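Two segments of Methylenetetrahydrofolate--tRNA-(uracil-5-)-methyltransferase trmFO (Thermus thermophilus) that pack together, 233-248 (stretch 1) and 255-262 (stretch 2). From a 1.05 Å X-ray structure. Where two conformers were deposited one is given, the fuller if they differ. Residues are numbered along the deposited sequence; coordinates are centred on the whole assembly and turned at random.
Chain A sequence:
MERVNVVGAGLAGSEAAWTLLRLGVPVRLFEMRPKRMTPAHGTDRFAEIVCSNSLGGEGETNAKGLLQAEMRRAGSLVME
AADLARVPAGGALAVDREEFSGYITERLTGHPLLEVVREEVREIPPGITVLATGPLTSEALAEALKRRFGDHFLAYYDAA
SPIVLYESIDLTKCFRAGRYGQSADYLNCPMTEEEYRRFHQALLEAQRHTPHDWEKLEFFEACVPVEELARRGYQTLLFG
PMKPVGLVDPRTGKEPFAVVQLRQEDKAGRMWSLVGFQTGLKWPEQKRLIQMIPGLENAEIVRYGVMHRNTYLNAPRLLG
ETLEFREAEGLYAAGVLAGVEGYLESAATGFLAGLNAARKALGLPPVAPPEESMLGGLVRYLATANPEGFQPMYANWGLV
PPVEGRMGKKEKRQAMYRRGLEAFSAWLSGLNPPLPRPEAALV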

# COMPACT_ATOMS: atom_id res chain seq x y z
N GLY A 233 -23.38 0.41 21.05
CA GLY A 233 -24.47 1.29 21.43
C GLY A 233 -24.70 2.49 20.52
O GLY A 233 -23.78 2.99 19.89
N TYR A 234 -25.95 2.95 20.48
CA TYR A 234 -26.35 4.12 19.71
C TYR A 234 -25.48 5.35 19.99
O TYR A 234 -25.18 6.12 19.09
N GLN A 235 -25.09 5.54 21.25
CA GLN A 235 -24.34 6.74 21.61
C GLN A 235 -22.89 6.74 21.16
O GLN A 235 -22.27 7.79 21.04
N THR A 236 -22.34 5.55 20.94
CA THR A 236 -20.90 5.38 20.81
C THR A 236 -20.29 6.22 19.69
O THR A 236 -19.33 6.95 19.90
N LEU A 237 -20.85 6.12 18.48
CA LEU A 237 -20.29 6.88 17.37
C LEU A 237 -20.42 8.40 17.59
O LEU A 237 -19.58 9.17 17.13
N LEU A 238 -21.46 8.80 18.32
CA LEU A 238 -21.71 10.21 18.60
C LEU A 238 -20.71 10.79 19.60
O LEU A 238 -20.41 11.98 19.57
N PHE A 239 -20.21 9.94 20.49
CA PHE A 239 -19.14 10.34 21.39
C PHE A 239 -17.80 10.32 20.68
O PHE A 239 -16.87 11.02 21.10
N GLY A 240 -17.70 9.51 19.62
CA GLY A 240 -16.46 9.22 18.94
C GLY A 240 -16.30 9.95 17.61
O GLY A 240 -16.35 11.17 17.57
N PRO A 241 -16.11 9.20 16.52
CA PRO A 241 -15.65 9.84 15.28
C PRO A 241 -16.71 10.70 14.62
O PRO A 241 -16.36 11.48 13.74
N MSE A 242 -17.97 10.57 15.02
CA MSE A 242 -19.04 11.36 14.42
C MSE A 242 -19.45 12.54 15.29
O MSE A 242 -20.44 13.22 15.00
N LYS A 243 -18.69 12.81 16.34
CA LYS A 243 -19.02 13.93 17.24
C LYS A 243 -18.96 15.28 16.52
O LYS A 243 -18.08 15.50 15.70
N PRO A 244 -19.89 16.19 16.85
CA PRO A 244 -19.93 17.50 16.20
C PRO A 244 -19.27 18.60 17.01
O PRO A 244 -19.41 19.78 16.68
N VAL A 245 -18.56 18.21 18.07
CA VAL A 245 -17.97 19.15 19.03
C VAL A 245 -17.14 20.24 18.35
O VAL A 245 -16.22 19.94 17.58
N GLY A 246 -17.47 21.49 18.63
CA GLY A 246 -16.70 22.62 18.12
C GLY A 246 -16.97 22.99 16.67
O GLY A 246 -16.27 23.84 16.11
N LEU A 247 -17.98 22.37 16.06
CA LEU A 247 -18.34 22.66 14.67
C LEU A 247 -19.66 23.41 14.58
O LEU A 247 -20.58 23.17 15.36
N VAL A 248 -19.74 24.32 13.61
CA VAL A 248 -20.97 25.04 13.34
C VAL A 248 -21.29 24.85 11.87
O VAL A 248 -20.50 25.20 10.99
N GLU A 255 -24.52 23.80 15.91
CA GLU A 255 -23.83 22.53 15.94
C GLU A 255 -24.63 21.49 15.16
O GLU A 255 -25.84 21.38 15.34
N PRO A 256 -23.98 20.74 14.26
CA PRO A 256 -24.71 19.65 13.60
C PRO A 256 -25.02 18.52 14.57
O PRO A 256 -24.40 18.43 15.64
N PHE A 257 -25.98 17.69 14.23
CA PHE A 257 -26.28 16.54 15.08
C PHE A 257 -25.09 15.57 15.11
O PHE A 257 -24.65 15.14 16.17
N ALA A 258 -24.57 15.25 13.93
CA ALA A 258 -23.41 14.37 13.80
C ALA A 258 -22.70 14.75 12.52
O ALA A 258 -23.28 15.41 11.65
N VAL A 259 -21.43 14.38 12.41
CA VAL A 259 -20.67 14.60 11.19
C VAL A 259 -19.82 13.39 10.87
O VAL A 259 -19.50 12.59 11.73
N VAL A 260 -19.47 13.26 9.60
CA VAL A 260 -18.32 12.47 9.20
C VAL A 260 -17.28 13.47 8.71
O VAL A 260 -17.57 14.34 7.88
N GLN A 261 -16.06 13.37 9.25
CA GLN A 261 -14.99 14.25 8.84
C GLN A 261 -14.10 13.56 7.82
O GLN A 261 -13.89 12.34 7.90
N LEU A 262 -13.56 14.33 6.89
CA LEU A 262 -12.58 13.83 5.95
C LEU A 262 -11.32 14.66 6.03
O LEU A 262 -11.38 15.87 6.25

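Stretch 1 approaches stretch 2 first through the ends of side chains whose CA-to-CB bonds run sideways. Tyr234 (chi1 t) brings OH to 4.1 Å from Phe257 CZ, and Leu238 (m, t) brings CD2 near two partners, 3.9 Å from Phe257 CE2 and 3.8 Å from Ala258 CB. Phe257 starts away from stretch 1, yet its t rotamer returns the ring to these neighbours.

After the helix, backbone groups join in. Water 1 bridges Pro241 O and Gln261 N, 2.8 Å from each, while water 2 links Pro241 O (3.2 Å) to Gln261 OE1 (2.8 Å). At selenomethionine Met242 the one direct hydrogen bond between the stretches forms, Val259 N to Met242 O at 3.0 Å; its m, t, p side chain carries CE to 3.9 Å from Val260 CG2.

Lys243 points away, but the CA-to-CB bond of Pro244 points toward stretch 2: its CB lies 3.1 Å from Pro256 O and 3.8 Å from Pro256 CG, so the proline packs against the backbone carbonyl as well as the ring carbon. Gly246, at positive phi in the turn, contributes its N to water 3 (2.9 Å), which donates to Glu255 OE2 (2.6 Å). Leu247 (m, t) then reaches inward, CD1 3.9 Å from Val259 CG2 (Val259 chi1 m). The contact combines apolar side-chain ends, one direct backbone hydrogen bond, and waters that link polar atoms of the two stretches.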

# COMPACT_ATOMS: atom_id res chain seq x y z
CB TYR A 234 -27.83 4.44 20.00
CG TYR A 234 -28.43 5.59 19.23
CD1 TYR A 234 -28.46 6.87 19.76
CD2 TYR A 234 -28.99 5.39 17.97
CE1 TYR A 234 -29.03 7.92 19.06
CE2 TYR A 234 -29.56 6.43 17.27
CZ TYR A 234 -29.58 7.70 17.81
OH TYR A 234 -30.15 8.74 17.11
CB GLN A 235 -24.35 6.93 23.13
CG GLN A 235 -25.71 7.24 23.72
CD GLN A 235 -25.59 7.59 25.19
OE1 GLN A 235 -25.37 6.72 26.03
NE2 GLN A 235 -25.72 8.87 25.49
CB THR A 236 -20.56 3.89 20.62
OG1 THR A 236 -21.38 3.10 21.49
CG2 THR A 236 -19.10 3.64 20.90
CB LEU A 237 -20.93 6.47 16.04
CG LEU A 237 -20.56 5.07 15.56
CD1 LEU A 237 -21.48 4.62 14.44
CD2 LEU A 237 -19.10 5.02 15.12
CB LEU A 238 -23.15 10.42 19.09
CG LEU A 238 -24.25 9.98 18.13
CD1 LEU A 238 -25.61 10.10 18.80
CD2 LEU A 238 -24.21 10.79 16.84
CB PHE A 239 -19.05 9.39 22.58
CG PHE A 239 -20.06 9.65 23.67
CD1 PHE A 239 -20.06 10.84 24.37
CD2 PHE A 239 -20.98 8.68 24.02
CE1 PHE A 239 -20.97 11.08 25.38
CE2 PHE A 239 -21.90 8.91 25.04
CZ PHE A 239 -21.89 10.11 25.72
CB PRO A 241 -15.29 8.65 14.39
CG PRO A 241 -16.15 7.55 14.90
CD PRO A 241 -16.15 7.74 16.39
CB MSE A 242 -20.23 10.46 14.06
CG MSE A 242 -19.86 9.35 13.08
SE MSE A 242 -21.33 8.25 12.48
CE MSE A 242 -22.24 9.56 11.38
CB LYS A 243 -18.10 13.92 18.46
CG LYS A 243 -16.67 14.29 18.16
CD LYS A 243 -15.80 14.03 19.38
CE LYS A 243 -14.35 14.35 19.12
NZ LYS A 243 -13.49 14.06 20.30
CB PRO A 244 -21.43 17.76 16.11
CG PRO A 244 -21.95 17.18 17.40
CD PRO A 244 -21.10 15.94 17.65
CB VAL A 245 -17.09 18.41 20.05
CG1 VAL A 245 -16.51 19.39 21.04
CG2 VAL A 245 -17.89 17.34 20.76
CB LEU A 247 -18.41 21.37 13.86
CG LEU A 247 -17.13 20.53 13.79
CD1 LEU A 247 -17.42 19.16 13.20
CD2 LEU A 247 -16.05 21.25 13.00
CB VAL A 248 -20.84 26.54 13.67
CG1 VAL A 248 -22.14 27.27 13.33
CG2 VAL A 248 -20.49 26.73 15.13
CB GLU A 255 -23.70 22.10 17.40
CG GLU A 255 -22.82 20.89 17.66
CD GLU A 255 -22.90 20.46 19.11
OE1 GLU A 255 -23.90 19.83 19.49
OE2 GLU A 255 -21.97 20.78 19.89
CB PRO A 256 -23.75 19.19 12.50
CG PRO A 256 -22.41 19.66 12.94
CD PRO A 256 -22.60 20.87 13.78
CB PHE A 257 -27.53 15.80 14.61
CG PHE A 257 -27.85 14.60 15.45
CD1 PHE A 257 -28.57 14.74 16.63
CD2 PHE A 257 -27.39 13.35 15.09
CE1 PHE A 257 -28.85 13.63 17.41
CE2 PHE A 257 -27.66 12.25 15.87
CZ PHE A 257 -28.39 12.39 17.03
CB ALA A 258 -23.85 12.93 13.76
CB VAL A 259 -19.72 15.82 11.28
CG1 VAL A 259 -20.49 17.07 11.66
CG2 VAL A 259 -18.58 15.54 12.25
CB VAL A 260 -18.66 11.47 8.09
CG1 VAL A 260 -17.40 10.80 7.56
CG2 VAL A 260 -19.66 10.44 8.61
CB GLN A 261 -14.12 14.63 10.03
CG GLN A 261 -14.82 15.44 11.07
CD GLN A 261 -13.83 16.06 12.01
OE1 GLN A 261 -13.08 15.36 12.69
NE2 GLN A 261 -13.80 17.39 12.05
CB LEU A 262 -13.11 13.84 4.51
CG LEU A 262 -14.23 12.83 4.25
CD1 LEU A 262 -15.56 13.47 4.52
CD2 LEU A 262 -14.16 12.31 2.83
O HOH W 1 -15.42 11.33 11.13
O HOH W 2 -13.42 12.71 13.51
O HOH W 3 -19.92 22.45 19.78